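Local coordinates for 432aa long hypothetical deoxyribodipyrimidine photolyase (Sulfolobus tokodaii, PDB 2E0I), which probably repairs ultraviolet-induced pyrimidine dimers in DNA with light energy, carrying two FAD molecules, one of them proposed to be a light-harvesting cofactor, at residues A[71-76]-A[163-168]; A[34-39]-A[77-82]; A[204-209]-A[372-377]. All blocks are in the same frame, centred on the assembly; numbering follows the deposited sequence.

How the contacts relate
Contacts 1 and 2 both reach the same parallel sheet in the N-terminal part of the chain and touch each other, with centres 15 Å apart: contact 1 includes edge strand 73-76, and contact 2 begins at the end of its neighbour, strand 28-35. Contact 2 is buried and lies at one FAD; it combines apolar packing with a network of charged groups. Contact 1 is only partly buried, and there neutral amide, hydroxyl and backbone groups meet one arginine. Contact 3, also partly buried, lies on the opposite side of the chain's centre, about 29 Å from contact 2 at the nearest atoms. It joins a loop to the C-terminal part of helix 367-374, on the side of the other FAD, and relies on aromatic rings.

Contact 1: residues A[71-76]-A[163-168]; sequences RLNVFF and DVTDSS
Asn73 and Ser168 bring their backbones close, CA to CA 5.4 Å, where strand 73-76 begins, while toward the other end of the irregular segment 163-168 the CA of Val164 is 6.7 Å from that of Arg71. The amide of Asn73 is the polar centre. Its CG lies anti to the carbonyl carbon (chi1 -67°), and OD1 accepts from Thr165 N at 2.9 Å, with an N-H...O angle of 161° and the donor standing above the amide plane. Ser168 OG also approaches Asn73 OD1, at 2.9 Å, but its single proton could instead go to Thr165 O. An asparagine suits this buried place because one group supplies both an acceptor and a donor: ND2 donates to Pro31 O of the adjacent strand. Arg71 reaches over with an extended chain from CG to NE, and its NH2 donates to Ser168 O at 3.2 Å, somewhat bent and from above the carbonyl plane. NH1 binds Met169 O, just beyond the segment. The side chain of Val164 crosses that of Arg71 at about a right angle, laying CG1 over a face of the guanidinium, 3.9 Å from Arg71 NE. An alanine in place of Arg71 would probably leave the carbonyl oxygens of Ser168 and Met169 without these donors and uncover Val164 CG1. Farther along the strand, Phe75 CZ meets Ser168 CB at 3.6 Å; a small serine fits beside the ring, which packs also with Phe86 and Phe87. The loop thus packs against edge strand 73-76, consistent with the long interdomain linker known in photolyases. The chemistry implies a loop fixed by polar bonds to backbone groups, with Val164 and Phe75 adding apolar contact.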
loop_
_atom_site.group_PDB
_atom_site.type_symbol
_atom_site.label_atom_id
_atom_site.label_comp_id
_atom_site.label_asym_id
_atom_site.label_seq_id
_atom_site.Cartn_x
_atom_site.Cartn_y
_atom_site.Cartn_z
ATOM N N ARG A 71 -19.983 -19.049 4.482
ATOM C CA ARG A 71 -18.745 -19.162 3.723
ATOM C C ARG A 71 -18.710 -17.998 2.769
ATOM O O ARG A 71 -19.733 -17.376 2.488
ATOM C CB ARG A 71 -18.666 -20.470 2.917
ATOM C CG ARG A 71 -19.545 -20.507 1.675
ATOM C CD ARG A 71 -19.290 -21.762 0.842
ATOM N NE ARG A 71 -20.214 -21.895 -0.295
ATOM C CZ ARG A 71 -20.181 -21.146 -1.392
ATOM N NH1 ARG A 71 -19.270 -20.196 -1.529
ATOM N NH2 ARG A 71 -21.060 -21.339 -2.359
ATOM N N LEU A 72 -17.520 -17.705 2.274
ATOM C CA LEU A 72 -17.348 -16.615 1.343
ATOM C C LEU A 72 -17.951 -17.010 -0.014
ATOM O O LEU A 72 -17.636 -18.067 -0.568
ATOM C CB LEU A 72 -15.859 -16.299 1.201
ATOM C CG LEU A 72 -15.553 -15.024 0.431
ATOM C CD1 LEU A 72 -16.274 -13.857 1.101
ATOM C CD2 LEU A 72 -14.046 -14.797 0.392
ATOM N N ASN A 73 -18.836 -16.159 -0.524
ATOM C CA ASN A 73 -19.493 -16.375 -1.805
ATOM C C ASN A 73 -18.714 -15.610 -2.863
ATOM O O ASN A 73 -18.751 -14.376 -2.896
ATOM C CB ASN A 73 -20.928 -15.855 -1.736
ATOM C CG ASN A 73 -21.796 -16.668 -0.790
ATOM O OD1 ASN A 73 -22.325 -17.722 -1.154
ATOM N ND2 ASN A 73 -21.935 -16.188 0.437
ATOM N N VAL A 74 -18.015 -16.339 -3.730
ATOM C CA VAL A 74 -17.191 -15.707 -4.755
ATOM C C VAL A 74 -17.806 -15.652 -6.150
ATOM O O VAL A 74 -18.433 -16.603 -6.610
ATOM C CB VAL A 74 -15.818 -16.401 -4.851
ATOM C CG1 VAL A 74 -14.952 -15.704 -5.884
ATOM C CG2 VAL A 74 -15.144 -16.395 -3.485
ATOM N N PHE A 75 -17.605 -14.518 -6.816
ATOM C CA PHE A 75 -18.104 -14.281 -8.166
ATOM C C PHE A 75 -16.965 -13.744 -9.007
ATOM O O PHE A 75 -15.961 -13.287 -8.467
ATOM C CB PHE A 75 -19.233 -13.260 -8.129
ATOM C CG PHE A 75 -20.461 -13.748 -7.422
ATOM C CD1 PHE A 75 -21.431 -14.468 -8.116
ATOM C CD2 PHE A 75 -20.637 -13.522 -6.055
ATOM C CE1 PHE A 75 -22.562 -14.961 -7.462
ATOM C CE2 PHE A 75 -21.764 -14.007 -5.383
ATOM C CZ PHE A 75 -22.732 -14.732 -6.090
ATOM N N PHE A 76 -17.115 -13.784 -10.323
ATOM C CA PHE A 76 -16.059 -13.292 -11.197
ATOM C C PHE A 76 -16.612 -12.331 -12.231
ATOM O O PHE A 76 -17.708 -12.544 -12.758
ATOM C CB PHE A 76 -15.358 -14.465 -11.893
ATOM C CG PHE A 76 -14.235 -14.048 -12.792
ATOM C CD1 PHE A 76 -13.000 -13.681 -12.263
ATOM C CD2 PHE A 76 -14.427 -13.974 -14.173
ATOM C CE1 PHE A 76 -11.967 -13.242 -13.094
ATOM C CE2 PHE A 76 -13.407 -13.537 -15.013
ATOM C CZ PHE A 76 -12.171 -13.168 -14.471
ATOM N N ASP A 163 -25.760 -15.708 5.638
ATOM C CA ASP A 163 -26.382 -16.682 4.751
ATOM C C ASP A 163 -25.426 -17.024 3.593
ATOM O O ASP A 163 -24.327 -16.478 3.494
ATOM C CB ASP A 163 -27.705 -16.135 4.220
ATOM C CG ASP A 163 -28.525 -17.192 3.504
ATOM O OD1 ASP A 163 -28.551 -18.351 3.991
ATOM O OD2 ASP A 163 -29.150 -16.858 2.467
ATOM N N VAL A 164 -25.845 -17.931 2.719
ATOM C CA VAL A 164 -25.014 -18.355 1.599
ATOM C C VAL A 164 -25.824 -18.464 0.318
ATOM O O VAL A 164 -27.048 -18.523 0.355
ATOM C CB VAL A 164 -24.383 -19.730 1.895
ATOM C CG1 VAL A 164 -23.682 -20.278 0.672
ATOM C CG2 VAL A 164 -23.416 -19.603 3.057
ATOM N N THR A 165 -25.135 -18.465 -0.815
ATOM C CA THR A 165 -25.782 -18.613 -2.107
ATOM C C THR A 165 -25.159 -19.841 -2.720
ATOM O O THR A 165 -23.975 -19.847 -3.036
ATOM C CB THR A 165 -25.514 -17.430 -3.039
ATOM O OG1 THR A 165 -26.200 -16.276 -2.549
ATOM C CG2 THR A 165 -26.006 -17.740 -4.440
ATOM N N ASP A 166 -25.957 -20.886 -2.878
ATOM C CA ASP A 166 -25.455 -22.123 -3.447
ATOM C C ASP A 166 -24.782 -21.959 -4.803
ATOM O O ASP A 166 -23.754 -22.581 -5.056
ATOM C CB ASP A 166 -26.585 -23.145 -3.542
ATOM C CG ASP A 166 -26.934 -23.749 -2.190
ATOM O OD1 ASP A 166 -27.786 -24.665 -2.146
ATOM O OD2 ASP A 166 -26.351 -23.310 -1.170
ATOM N N SER A 167 -25.350 -21.120 -5.665
ATOM C CA SER A 167 -24.779 -20.905 -6.991
ATOM C C SER A 167 -23.293 -20.491 -6.964
ATOM O O SER A 167 -22.455 -21.143 -7.592
ATOM C CB SER A 167 -25.598 -19.851 -7.767
ATOM O OG SER A 167 -25.386 -18.523 -7.292
ATOM N N SER A 168 -22.981 -19.425 -6.226
ATOM C CA SER A 168 -21.627 -18.876 -6.131
ATOM C C SER A 168 -20.500 -19.886 -5.990
ATOM O O SER A 168 -20.688 -20.981 -5.474
ATOM C CB SER A 168 -21.536 -17.903 -4.957
ATOM O OG SER A 168 -21.461 -18.607 -3.723
#

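Contact 2: residues A[34-39]-A[77-82]; sequences IADPRQ and GEAEKV. With FAD (flavin-adenine dinucleotide), chain F.
Ile34 and Val82 meet tip to tip, CG2 to CG2 at 3.8 Å, in the tightly packed part of the contact. Beside them Gly77 N donates to Ala35 O at 2.9 Å, and Pro37 CD rests on the Gly77 carbonyl. A side chain at Gly77 would collide with the carbonyl oxygen of the residue before it and with Val82 CG2, which explains the glycine. Asp36 has CG anti to the backbone N (chi1 -169°) and stands at the N-cap of helix 37-40, where OD2 accepts from Arg38 N at 2.7 Å. Arg38 grips the same carboxylate side-on: NE meets OD2 and NH2 meets OD1, both on syn lone pairs and close to the guanidinium plane. Its two terminal nitrogens also take Glu80 end-on, Arg38 NH1 to Glu80 OE2 at 2.9 Å, the carboxylate plane turned 67° from the guanidinium. An arginine suits this place because its several N-H groups can serve two carboxylates at once, Asp36 in the plane and Glu80 tilted from it. The looser side is that of Glu78: its carboxylate stacks nearly parallel on Arg38 in a long salt bridge without a directed N-H, and OE2 accepts a weak bond from exposed Lys81 NZ. On the other flank is FAD, probably the antenna cofactor: its N3 donates to Ile34 O at 2.8 Å, Asp36 N donates to its O4, and Gln39 NE2 to its phosphate oxygens O2A and O3P. The contact therefore joins the end of strand 28-35 and the short helix after it to the start of helix 79-86, with helix 101-115 alongside, lending Phe102 to Arg38 and Lys109 to Glu80.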
loop_
_atom_site.group_PDB
_atom_site.type_symbol
_atom_site.label_atom_id
_atom_site.label_comp_id
_atom_site.label_asym_id
_atom_site.label_seq_id
_atom_site.Cartn_x
_atom_site.Cartn_y
_atom_site.Cartn_z
ATOM N N ILE A 34 -15.893 -10.239 -5.060
ATOM C CA ILE A 34 -15.911 -10.297 -6.503
ATOM C C ILE A 34 -14.519 -10.180 -7.091
ATOM O O ILE A 34 -13.840 -9.166 -6.900
ATOM C CB ILE A 34 -16.778 -9.159 -7.074
ATOM C CG1 ILE A 34 -18.216 -9.301 -6.568
ATOM C CG2 ILE A 34 -16.717 -9.169 -8.597
ATOM C CD1 ILE A 34 -19.107 -8.157 -6.951
ATOM N N ALA A 35 -14.096 -11.227 -7.799
ATOM C CA ALA A 35 -12.788 -11.244 -8.454
ATOM C C ALA A 35 -12.970 -10.452 -9.751
ATOM O O ALA A 35 -13.632 -10.917 -10.680
ATOM C CB ALA A 35 -12.369 -12.671 -8.754
ATOM N N ASP A 36 -12.390 -9.252 -9.794
ATOM C CA ASP A 36 -12.522 -8.358 -10.937
ATOM C C ASP A 36 -11.351 -8.454 -11.911
ATOM O O ASP A 36 -10.202 -8.165 -11.561
ATOM C CB ASP A 36 -12.691 -6.919 -10.431
ATOM C CG ASP A 36 -13.094 -5.942 -11.532
ATOM O OD1 ASP A 36 -13.883 -5.005 -11.240
ATOM O OD2 ASP A 36 -12.620 -6.096 -12.686
ATOM N N PRO A 37 -11.636 -8.860 -13.160
ATOM C CA PRO A 37 -10.610 -8.997 -14.194
ATOM C C PRO A 37 -9.809 -7.716 -14.471
ATOM O O PRO A 37 -8.699 -7.787 -14.983
ATOM C CB PRO A 37 -11.416 -9.481 -15.410
ATOM C CG PRO A 37 -12.743 -8.870 -15.191
ATOM C CD PRO A 37 -12.968 -9.132 -13.729
ATOM N N ARG A 38 -10.378 -6.557 -14.141
ATOM C CA ARG A 38 -9.694 -5.275 -14.359
ATOM C C ARG A 38 -8.573 -5.109 -13.356
ATOM O O ARG A 38 -7.668 -4.306 -13.563
ATOM C CB ARG A 38 -10.668 -4.097 -14.214
ATOM C CG ARG A 38 -11.753 -4.095 -15.269
ATOM C CD ARG A 38 -12.811 -3.058 -15.006
ATOM N NE ARG A 38 -13.558 -3.362 -13.798
ATOM C CZ ARG A 38 -14.588 -2.649 -13.367
ATOM N NH1 ARG A 38 -14.997 -1.596 -14.051
ATOM N NH2 ARG A 38 -15.198 -2.983 -12.239
ATOM N N GLN A 39 -8.647 -5.879 -12.272
ATOM C CA GLN A 39 -7.655 -5.835 -11.215
ATOM C C GLN A 39 -6.756 -7.069 -11.222
ATOM O O GLN A 39 -5.572 -6.978 -10.912
ATOM C CB GLN A 39 -8.354 -5.711 -9.854
ATOM C CG GLN A 39 -9.138 -4.413 -9.688
ATOM C CD GLN A 39 -9.923 -4.346 -8.385
ATOM O OE1 GLN A 39 -10.919 -5.059 -8.209
ATOM N NE2 GLN A 39 -9.472 -3.488 -7.461
ATOM N N GLY A 77 -15.847 -11.277 -12.515
ATOM C CA GLY A 77 -16.253 -10.281 -13.493
ATOM C C GLY A 77 -16.125 -8.861 -12.973
ATOM O O GLY A 77 -15.647 -8.636 -11.865
ATOM N N GLU A 78 -16.537 -7.886 -13.776
ATOM C CA GLU A 78 -16.481 -6.499 -13.342
ATOM C C GLU A 78 -17.605 -6.277 -12.336
ATOM O O GLU A 78 -18.757 -6.604 -12.600
ATOM C CB GLU A 78 -16.638 -5.562 -14.545
ATOM C CG GLU A 78 -15.532 -5.725 -15.595
ATOM C CD GLU A 78 -15.639 -4.726 -16.738
ATOM O OE1 GLU A 78 -14.936 -4.919 -17.755
ATOM O OE2 GLU A 78 -16.419 -3.749 -16.621
ATOM N N ALA A 79 -17.261 -5.729 -11.176
ATOM C CA ALA A 79 -18.226 -5.481 -10.112
ATOM C C ALA A 79 -19.626 -5.074 -10.577
ATOM O O ALA A 79 -20.603 -5.756 -10.262
ATOM C CB ALA A 79 -17.679 -4.435 -9.169
ATOM N N GLU A 80 -19.728 -3.965 -11.307
ATOM C CA GLU A 80 -21.029 -3.498 -11.781
ATOM C C GLU A 80 -21.790 -4.561 -12.585
ATOM O O GLU A 80 -22.990 -4.762 -12.370
ATOM C CB GLU A 80 -20.882 -2.205 -12.615
ATOM C CG GLU A 80 -19.766 -2.213 -13.657
ATOM C CD GLU A 80 -18.440 -1.769 -13.074
ATOM O OE1 GLU A 80 -18.047 -2.309 -12.015
ATOM O OE2 GLU A 80 -17.792 -0.877 -13.675
ATOM N N LYS A 81 -21.103 -5.241 -13.499
ATOM C CA LYS A 81 -21.748 -6.276 -14.295
ATOM C C LYS A 81 -22.163 -7.485 -13.457
ATOM O O LYS A 81 -23.191 -8.093 -13.721
ATOM C CB LYS A 81 -20.830 -6.709 -15.436
ATOM C CG LYS A 81 -20.606 -5.611 -16.447
ATOM C CD LYS A 81 -19.594 -5.999 -17.497
ATOM C CE LYS A 81 -19.315 -4.795 -18.381
ATOM N NZ LYS A 81 -17.992 -4.873 -19.070
ATOM N N VAL A 82 -21.370 -7.831 -12.446
ATOM C CA VAL A 82 -21.696 -8.961 -11.591
ATOM C C VAL A 82 -22.979 -8.705 -10.828
ATOM O O VAL A 82 -23.878 -9.541 -10.829
ATOM C CB VAL A 82 -20.586 -9.241 -10.584
ATOM C CG1 VAL A 82 -21.058 -10.269 -9.555
ATOM C CG2 VAL A 82 -19.360 -9.737 -11.316
HETATM P PA FAD F . -6.350 -1.491 -7.677
HETATM O O1A FAD F . -5.115 -0.790 -7.261
HETATM O O2A FAD F . -6.440 -2.934 -7.987
HETATM O O5B FAD F . -6.366 -0.944 -9.192
HETATM C C5B FAD F . -7.536 -1.088 -10.005
HETATM C C4B FAD F . -7.378 -0.387 -11.357
HETATM O O4B FAD F . -6.632 0.828 -11.147
HETATM C C3B FAD F . -6.547 -1.222 -12.332
HETATM O O3B FAD F . -6.850 -0.831 -13.675
HETATM C C2B FAD F . -5.131 -0.788 -11.956
HETATM O O2B FAD F . -4.254 -1.026 -13.060
HETATM C C1B FAD F . -5.364 0.717 -11.818
HETATM N N9A FAD F . -4.279 1.374 -11.048
HETATM C C8A FAD F . -3.836 1.002 -9.848
HETATM N N7A FAD F . -2.890 1.840 -9.431
HETATM C C5A FAD F . -2.727 2.761 -10.373
HETATM C C6A FAD F . -1.923 3.888 -10.499
HETATM N N6A FAD F . -1.047 4.199 -9.549
HETATM N N1A FAD F . -2.022 4.643 -11.603
HETATM C C2A FAD F . -2.864 4.325 -12.572
HETATM N N3A FAD F . -3.641 3.259 -12.485
HETATM C C4A FAD F . -3.604 2.463 -11.408
HETATM N N1 FAD F . -10.638 -6.041 -4.716
HETATM C C2 FAD F . -11.762 -6.713 -5.211
HETATM O O2 FAD F . -12.880 -6.451 -4.770
HETATM N N3 FAD F . -11.610 -7.647 -6.243
HETATM C C4 FAD F . -10.342 -7.898 -6.784
HETATM O O4 FAD F . -10.214 -8.725 -7.687
HETATM C C4X FAD F . -9.230 -7.215 -6.303
HETATM N N5 FAD F . -7.971 -7.412 -6.886
HETATM C C5X FAD F . -6.855 -6.707 -6.417
HETATM C C6 FAD F . -5.630 -6.844 -7.062
HETATM C C7 FAD F . -4.536 -6.079 -6.665
HETATM C C7M FAD F . -3.200 -6.244 -7.395
HETATM C C8 FAD F . -4.673 -5.177 -5.614
HETATM C C8M FAD F . -3.492 -4.320 -5.154
HETATM C C9 FAD F . -5.898 -5.046 -4.965
HETATM C C9A FAD F . -6.994 -5.810 -5.361
HETATM N N10 FAD F . -8.247 -5.646 -4.749
HETATM C C10 FAD F . -9.376 -6.293 -5.268
HETATM C "C1'" FAD F . -8.413 -4.723 -3.602
HETATM C "C2'" FAD F . -8.584 -3.266 -4.029
HETATM O "O2'" FAD F . -7.611 -2.456 -3.361
HETATM C "C3'" FAD F . -9.999 -2.773 -3.708
HETATM O "O3'" FAD F . -10.949 -3.518 -4.476
HETATM C "C4'" FAD F . -10.142 -1.283 -4.025
HETATM O "O4'" FAD F . -11.394 -0.815 -3.513
HETATM C "C5'" FAD F . -10.081 -1.037 -5.535
HETATM O "O5'" FAD F . -9.475 0.222 -5.837
HETATM P P FAD F . -7.892 0.303 -6.120
HETATM O O1P FAD F . -7.613 1.663 -6.634
HETATM O O2P FAD F . -7.147 -0.170 -4.931
HETATM O O3P FAD F . -7.735 -0.742 -7.334
#

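Contact 3: residues A[204-209]-A[372-377]; sequences RRDYPA and EKFDPE
Tyr207 and Phe374 form an edge-to-face aromatic pair, with ring centroids 5.2 Å apart and planes at 67°. The phenylalanine presents its edge: CD1 stands over one face of the tyrosine ring, toward the rim, 3.8 Å from Tyr207 CE1. CG of Phe374 lies anti to its carbonyl carbon (chi1 -62°), beside the backbone N. The opposite face of the tyrosine is covered by Arg204, whose NH2 sits over the ring centre, so the phenol is layered between a ring edge and a guanidinium. A flat tyrosine suits that place, with two faces to offer. At its edge, near the ring plane, Lys373 O comes 3.3 Å from Tyr207 CE1. Phe374 is lined in turn by Asp206, which runs side by side with it and points the same way, its CB 3.4 Å from Phe374 CE1. The aspartate offers its methylene to the ring while its OD1 forms a salt bridge with Arg310. Over the centre of one Phe374 face lies Lys373 CG, from the preceding residue. Pro208, after Tyr207, places its CD 3.3 Å from Phe374 O, and Ala209 CB reaches Asp375 OD2. That carboxylate is held by Phe380 N and Ile381 N, where helix 379-384 starts. The loop also carries Arg205, which touches the FAD in the helical domain. Between the two segments themselves the chemistry is van der Waals and aromatic, with no hydrogen bond; Asp206 pairs with Arg310 and Arg204 with Glu210, so these charges are met outside the ring contact.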
loop_
_atom_site.group_PDB
_atom_site.type_symbol
_atom_site.label_atom_id
_atom_site.label_comp_id
_atom_site.label_asym_id
_atom_site.label_seq_id
_atom_site.Cartn_x
_atom_site.Cartn_y
_atom_site.Cartn_z
ATOM N N ARG A 204 14.336 3.093 16.606
ATOM C CA ARG A 204 15.352 2.723 15.639
ATOM C C ARG A 204 14.739 2.082 14.397
ATOM O O ARG A 204 15.340 1.208 13.767
ATOM C CB ARG A 204 16.347 1.769 16.301
ATOM C CG ARG A 204 17.076 2.386 17.488
ATOM C CD ARG A 204 18.142 1.454 18.036
ATOM N NE ARG A 204 19.187 1.148 17.059
ATOM C CZ ARG A 204 20.040 2.040 16.557
ATOM N NH1 ARG A 204 19.985 3.311 16.934
ATOM N NH2 ARG A 204 20.957 1.664 15.675
ATOM N N ARG A 205 13.549 2.542 14.034
ATOM C CA ARG A 205 12.852 1.983 12.890
ATOM C C ARG A 205 13.533 2.255 11.557
ATOM O O ARG A 205 13.142 1.688 10.540
ATOM C CB ARG A 205 11.407 2.492 12.854
ATOM C CG ARG A 205 11.226 3.904 12.332
ATOM C CD ARG A 205 9.748 4.276 12.282
ATOM N NE ARG A 205 9.369 5.065 13.445
ATOM C CZ ARG A 205 9.520 6.383 13.535
ATOM N NH1 ARG A 205 10.030 7.065 12.525
ATOM N NH2 ARG A 205 9.183 7.019 14.646
ATOM N N ASP A 206 14.554 3.102 11.555
ATOM C CA ASP A 206 15.254 3.436 10.317
ATOM C C ASP A 206 16.309 2.419 9.931
ATOM O O ASP A 206 16.653 2.293 8.765
ATOM C CB ASP A 206 15.919 4.804 10.434
ATOM C CG ASP A 206 14.917 5.938 10.499
ATOM O OD1 ASP A 206 14.381 6.317 9.431
ATOM O OD2 ASP A 206 14.657 6.444 11.620
ATOM N N TYR A 207 16.823 1.690 10.907
ATOM C CA TYR A 207 17.858 0.711 10.639
ATOM C C TYR A 207 17.261 -0.583 10.105
ATOM O O TYR A 207 16.634 -1.340 10.837
ATOM C CB TYR A 207 18.645 0.481 11.919
ATOM C CG TYR A 207 19.188 1.774 12.479
ATOM C CD1 TYR A 207 20.496 2.183 12.216
ATOM C CD2 TYR A 207 18.372 2.628 13.218
ATOM C CE1 TYR A 207 20.973 3.416 12.674
ATOM C CE2 TYR A 207 18.836 3.859 13.675
ATOM C CZ TYR A 207 20.134 4.247 13.399
ATOM O OH TYR A 207 20.572 5.480 13.831
ATOM N N PRO A 208 17.455 -0.849 8.804
ATOM C CA PRO A 208 16.945 -2.042 8.129
ATOM C C PRO A 208 17.453 -3.332 8.738
ATOM O O PRO A 208 16.702 -4.286 8.863
ATOM C CB PRO A 208 17.436 -1.878 6.692
ATOM C CG PRO A 208 17.662 -0.425 6.550
ATOM C CD PRO A 208 18.247 -0.033 7.869
ATOM N N ALA A 209 18.729 -3.369 9.102
ATOM C CA ALA A 209 19.310 -4.575 9.674
ATOM C C ALA A 209 18.573 -4.985 10.945
ATOM O O ALA A 209 18.347 -6.169 11.194
ATOM C CB ALA A 209 20.778 -4.359 9.959
ATOM N N GLU A 372 25.975 4.621 5.369
ATOM C CA GLU A 372 26.850 4.426 6.514
ATOM C C GLU A 372 26.203 4.675 7.867
ATOM O O GLU A 372 26.633 4.113 8.873
ATOM C CB GLU A 372 28.087 5.306 6.366
ATOM C CG GLU A 372 29.122 5.083 7.440
ATOM C CD GLU A 372 30.491 5.574 7.024
ATOM O OE1 GLU A 372 31.015 5.056 6.013
ATOM O OE2 GLU A 372 31.041 6.472 7.701
ATOM N N LYS A 373 25.171 5.506 7.898
ATOM C CA LYS A 373 24.503 5.795 9.156
ATOM C C LYS A 373 23.487 4.735 9.561
ATOM O O LYS A 373 23.436 4.340 10.731
ATOM C CB LYS A 373 23.798 7.148 9.095
ATOM C CG LYS A 373 23.038 7.457 10.365
ATOM C CD LYS A 373 22.375 8.813 10.329
ATOM C CE LYS A 373 21.725 9.105 11.671
ATOM N NZ LYS A 373 21.116 10.459 11.689
ATOM N N PHE A 374 22.689 4.275 8.596
ATOM C CA PHE A 374 21.645 3.295 8.873
ATOM C C PHE A 374 21.996 1.837 8.691
ATOM O O PHE A 374 21.158 0.971 8.919
ATOM C CB PHE A 374 20.398 3.643 8.074
ATOM C CG PHE A 374 19.819 4.968 8.442
ATOM C CD1 PHE A 374 19.361 5.200 9.736
ATOM C CD2 PHE A 374 19.778 6.007 7.519
ATOM C CE1 PHE A 374 18.873 6.450 10.108
ATOM C CE2 PHE A 374 19.291 7.266 7.881
ATOM C CZ PHE A 374 18.838 7.488 9.177
ATOM N N ASP A 375 23.227 1.559 8.279
ATOM C CA ASP A 375 23.688 0.186 8.126
ATOM C C ASP A 375 25.196 0.208 8.357
ATOM O O ASP A 375 25.979 -0.187 7.492
ATOM C CB ASP A 375 23.376 -0.353 6.729
ATOM C CG ASP A 375 23.363 -1.881 6.681
ATOM O OD1 ASP A 375 23.495 -2.440 5.567
ATOM O OD2 ASP A 375 23.209 -2.522 7.753
ATOM N N PRO A 376 25.616 0.671 9.544
ATOM C CA PRO A 376 27.023 0.774 9.939
ATOM C C PRO A 376 27.843 -0.507 9.783
ATOM O O PRO A 376 29.021 -0.457 9.440
ATOM C CB PRO A 376 26.931 1.231 11.393
ATOM C CG PRO A 376 25.691 0.583 11.856
ATOM C CD PRO A 376 24.750 0.873 10.717
ATOM N N GLU A 377 27.217 -1.650 10.028
ATOM C CA GLU A 377 27.909 -2.926 9.930
ATOM C C GLU A 377 27.689 -3.539 8.560
ATOM O O GLU A 377 28.205 -4.613 8.266
ATOM C CB GLU A 377 27.377 -3.882 10.996
ATOM C CG GLU A 377 26.870 -3.191 12.257
ATOM C CD GLU A 377 27.965 -2.444 13.004
ATOM O OE1 GLU A 377 28.763 -1.733 12.346
ATOM O OE2 GLU A 377 28.022 -2.558 14.252
#